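Local coordinates for putative D-tyrosyl-tRNA(Tyr) deacylase 2 (Leishmania major, PDB 1TC5), which probably hydrolyses D-tyrosyl-tRNA(Tyr) to D-tyrosine and free tRNA(Tyr), a possible defence against harmful D-tyrosine, and forms a homodimer, at residues K105-R109 against S110-H114. Sequence-based numbering, arbitrary orientation.
Sequences KVKGR and SVQFH
Ser-110, Gln-112 and Lys-105 carry most of this local contact, in which the chain doubles back on itself. Ser-110 grips Lys-107 O twice: its N donates from above the carbonyl plane at 2.9 Å, while Ser-110 OG reaches Lys-107 O in that plane at 3.0 Å. The hydroxyl can do so because chi1 of 78° sets OG between the backbone N and the carbonyl carbon. In return Lys-107 N donates to Ser-110 O with an N-H...O angle of 178°, closing a hydrogen-bonded pair. Lys-105 and Gln-112 form a second such pair, Gln-112 N lying 2.8 Å from Lys-105 O. Between them stands the non-hydrogen-bonded pair Val-106 and Val-111, whose side chains share the face opposite Lys-105, Ser-110 and Gln-112.

The Gln-112 side chain bends at chi2 (93°) and runs alongside Lys-105, bringing its NE2 3.6 Å from Lys-105 CB, whereas Lys-107 crosses it nearly at a right angle and places CB 3.9 Å from Gln-112 CG. Both ends of the amide are held: OE1 accepts from His-114 N, and NE2 donates to a water that in turn donates to Val-106 O. These bonds would restrict rotation of the amide.

Gly-108, with its positive phi, occupies the second position of the turn from Lys-107 to Ser-110. In the second subunit, Phe-192 packs on Val-106, Lys-69 on Val-111 and His-67 on Arg-109, so the projecting tip joins the dimer interface. The pairing and turn define a two-residue beta hairpin closed by a type II' turn.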
ATOM      1  N   LYS A 105      -1.629   2.441  15.835  1.00 13.13           N
ATOM      2  CA  LYS A 105      -0.785   3.556  16.214  1.00 13.33           C
ATOM      3  C   LYS A 105       0.383   3.089  17.082  1.00 12.95           C
ATOM      4  O   LYS A 105       0.254   2.149  17.861  1.00 14.28           O
ATOM      5  CB  LYS A 105      -1.593   4.632  16.961  1.00 14.63           C
ATOM      6  CG  LYS A 105      -2.706   5.298  16.161  1.00 19.87           C
ATOM      7  CD  LYS A 105      -3.585   6.094  17.120  1.00 28.72           C
ATOM      8  CE  LYS A 105      -4.096   7.397  16.562  1.00 35.20           C
ATOM      9  NZ  LYS A 105      -4.451   8.304  17.713  1.00 39.12           N
ATOM     10  N   VAL A 106       1.512   3.765  16.936  1.00 11.26           N
ATOM     11  CA  VAL A 106       2.688   3.549  17.772  1.00 13.51           C
ATOM     12  C   VAL A 106       2.405   3.875  19.242  1.00 13.95           C
ATOM     13  O   VAL A 106       1.851   4.921  19.550  1.00 15.60           O
ATOM     14  CB  VAL A 106       3.851   4.417  17.262  1.00 12.12           C
ATOM     15  CG1 VAL A 106       5.041   4.420  18.283  1.00 16.99           C
ATOM     16  CG2 VAL A 106       4.282   3.934  15.885  1.00 14.90           C
ATOM     17  N   LYS A 107       2.776   2.941  20.118  1.00 15.95           N
ATOM     18  CA  LYS A 107       2.717   3.087  21.564  1.00 18.72           C
ATOM     19  C   LYS A 107       4.053   2.583  22.104  1.00 19.56           C
ATOM     20  O   LYS A 107       4.287   1.366  22.150  1.00 18.26           O
ATOM     21  CB  LYS A 107       1.555   2.255  22.115  1.00 20.54           C
ATOM     22  CG  LYS A 107       1.589   1.949  23.630  1.00 29.07           C
ATOM     23  CD  LYS A 107       0.247   1.383  24.101  1.00 34.99           C
ATOM     24  CE  LYS A 107       0.400   0.092  24.878  1.00 39.13           C
ATOM     25  NZ  LYS A 107       0.755   0.354  26.285  1.00 41.31           N
ATOM     26  N   GLY A 108       4.924   3.517  22.485  1.00 18.42           N
ATOM     27  CA  GLY A 108       6.276   3.187  22.904  1.00 19.84           C
ATOM     28  C   GLY A 108       6.989   2.518  21.748  1.00 19.96           C
ATOM     29  O   GLY A 108       7.151   3.126  20.693  1.00 19.83           O
ATOM     30  N   ARG A 109       7.356   1.252  21.935  1.00 20.73           N
ATOM     31  CA  ARG A 109       8.018   0.457  20.896  1.00 19.81           C
ATOM     32  C   ARG A 109       7.123  -0.674  20.387  1.00 16.71           C
ATOM     33  O   ARG A 109       7.578  -1.684  19.882  1.00 13.62           O
ATOM     34  CB  ARG A 109       9.348  -0.046  21.431  1.00 20.60           C
ATOM     35  CG  ARG A 109      10.371   1.098  21.499  1.00 25.94           C
ATOM     36  CD  ARG A 109      11.618   0.816  22.322  1.00 37.18           C
ATOM     37  NE  ARG A 109      11.384  -0.142  23.410  1.00 43.78           N
ATOM     38  CZ  ARG A 109      11.307   0.152  24.716  1.00 49.84           C
ATOM     39  NH1 ARG A 109      11.444   1.407  25.166  1.00 50.06           N
ATOM     40  NH2 ARG A 109      11.099  -0.838  25.586  1.00 49.51           N
ATOM     41  N   SER A 110       5.830  -0.480  20.511  1.00 16.75           N
ATOM     42  CA  SER A 110       4.866  -1.449  20.035  1.00 19.40           C
ATOM     43  C   SER A 110       3.760  -0.721  19.275  1.00 16.19           C
ATOM     44  O   SER A 110       3.825   0.483  19.062  1.00 13.26           O
ATOM     45  CB  SER A 110       4.320  -2.249  21.225  1.00 20.59           C
ATOM     46  OG  SER A 110       3.357  -1.516  21.947  1.00 29.31           O
ATOM     47  N   VAL A 111       2.768  -1.477  18.828  1.00 15.07           N
ATOM     48  CA  VAL A 111       1.611  -0.925  18.133  1.00 16.21           C
ATOM     49  C   VAL A 111       0.344  -1.288  18.899  1.00 16.92           C
ATOM     50  O   VAL A 111       0.165  -2.428  19.322  1.00 16.81           O
ATOM     51  CB  VAL A 111       1.457  -1.476  16.661  1.00 15.18           C
ATOM     52  CG1 VAL A 111       0.239  -0.890  16.013  1.00 11.49           C
ATOM     53  CG2 VAL A 111       2.705  -1.190  15.838  1.00 14.51           C
ATOM     54  N   GLN A 112      -0.538  -0.305  19.059  1.00 17.50           N
ATOM     55  CA  GLN A 112      -1.840  -0.524  19.669  1.00 15.94           C
ATOM     56  C   GLN A 112      -2.931  -0.347  18.625  1.00 14.46           C
ATOM     57  O   GLN A 112      -2.841   0.497  17.732  1.00 13.52           O
ATOM     58  CB  GLN A 112      -2.118   0.411  20.847  1.00 17.00           C
ATOM     59  CG  GLN A 112      -1.950   1.939  20.545  1.00 22.29           C
ATOM     60  CD  GLN A 112      -3.218   2.692  20.110  1.00 26.58           C
ATOM     61  OE1 GLN A 112      -4.244   2.095  19.768  1.00 26.65           O
ATOM     62  NE2 GLN A 112      -3.135   4.021  20.125  1.00 23.22           N
ATOM     63  N   PHE A 113      -3.975  -1.144  18.774  1.00 13.71           N
ATOM     64  CA  PHE A 113      -5.066  -1.222  17.816  1.00 15.26           C
ATOM     65  C   PHE A 113      -6.415  -0.796  18.424  1.00 15.15           C
ATOM     66  O   PHE A 113      -7.494  -1.216  17.978  1.00 18.67           O
ATOM     67  CB  PHE A 113      -5.148  -2.647  17.273  1.00 17.31           C
ATOM     68  CG  PHE A 113      -3.960  -3.034  16.388  1.00 16.27           C
ATOM     69  CD1 PHE A 113      -3.776  -2.420  15.129  1.00 13.51           C
ATOM     70  CD2 PHE A 113      -3.060  -4.010  16.802  1.00 20.60           C
ATOM     71  CE1 PHE A 113      -2.717  -2.776  14.311  1.00 14.45           C
ATOM     72  CE2 PHE A 113      -1.953  -4.386  15.978  1.00 19.99           C
ATOM     73  CZ  PHE A 113      -1.780  -3.762  14.742  1.00 19.93           C
ATOM     74  N   HIS A 114      -6.358   0.088  19.404  1.00 14.94           N
ATOM     75  CA  HIS A 114      -7.550   0.508  20.149  1.00 19.05           C
ATOM     76  C   HIS A 114      -8.605   1.229  19.278  1.00 19.30           C
ATOM     77  O   HIS A 114      -9.787   1.226  19.615  1.00 18.93           O
ATOM     78  CB  HIS A 114      -7.130   1.369  21.349  1.00 21.33           C
ATOM     79  CG  HIS A 114      -6.156   0.680  22.291  1.00 34.15           C
ATOM     80  ND1 HIS A 114      -6.291  -0.641  22.684  1.00 41.37           N
ATOM     81  CD2 HIS A 114      -5.047   1.141  22.931  1.00 37.15           C
ATOM     82  CE1 HIS A 114      -5.310  -0.960  23.514  1.00 40.59           C
ATOM     83  NE2 HIS A 114      -4.544   0.105  23.685  1.00 39.58           N
TER
HETATM   84  O   HOH W   1      -0.780   5.088  20.821  1.00 30.80           O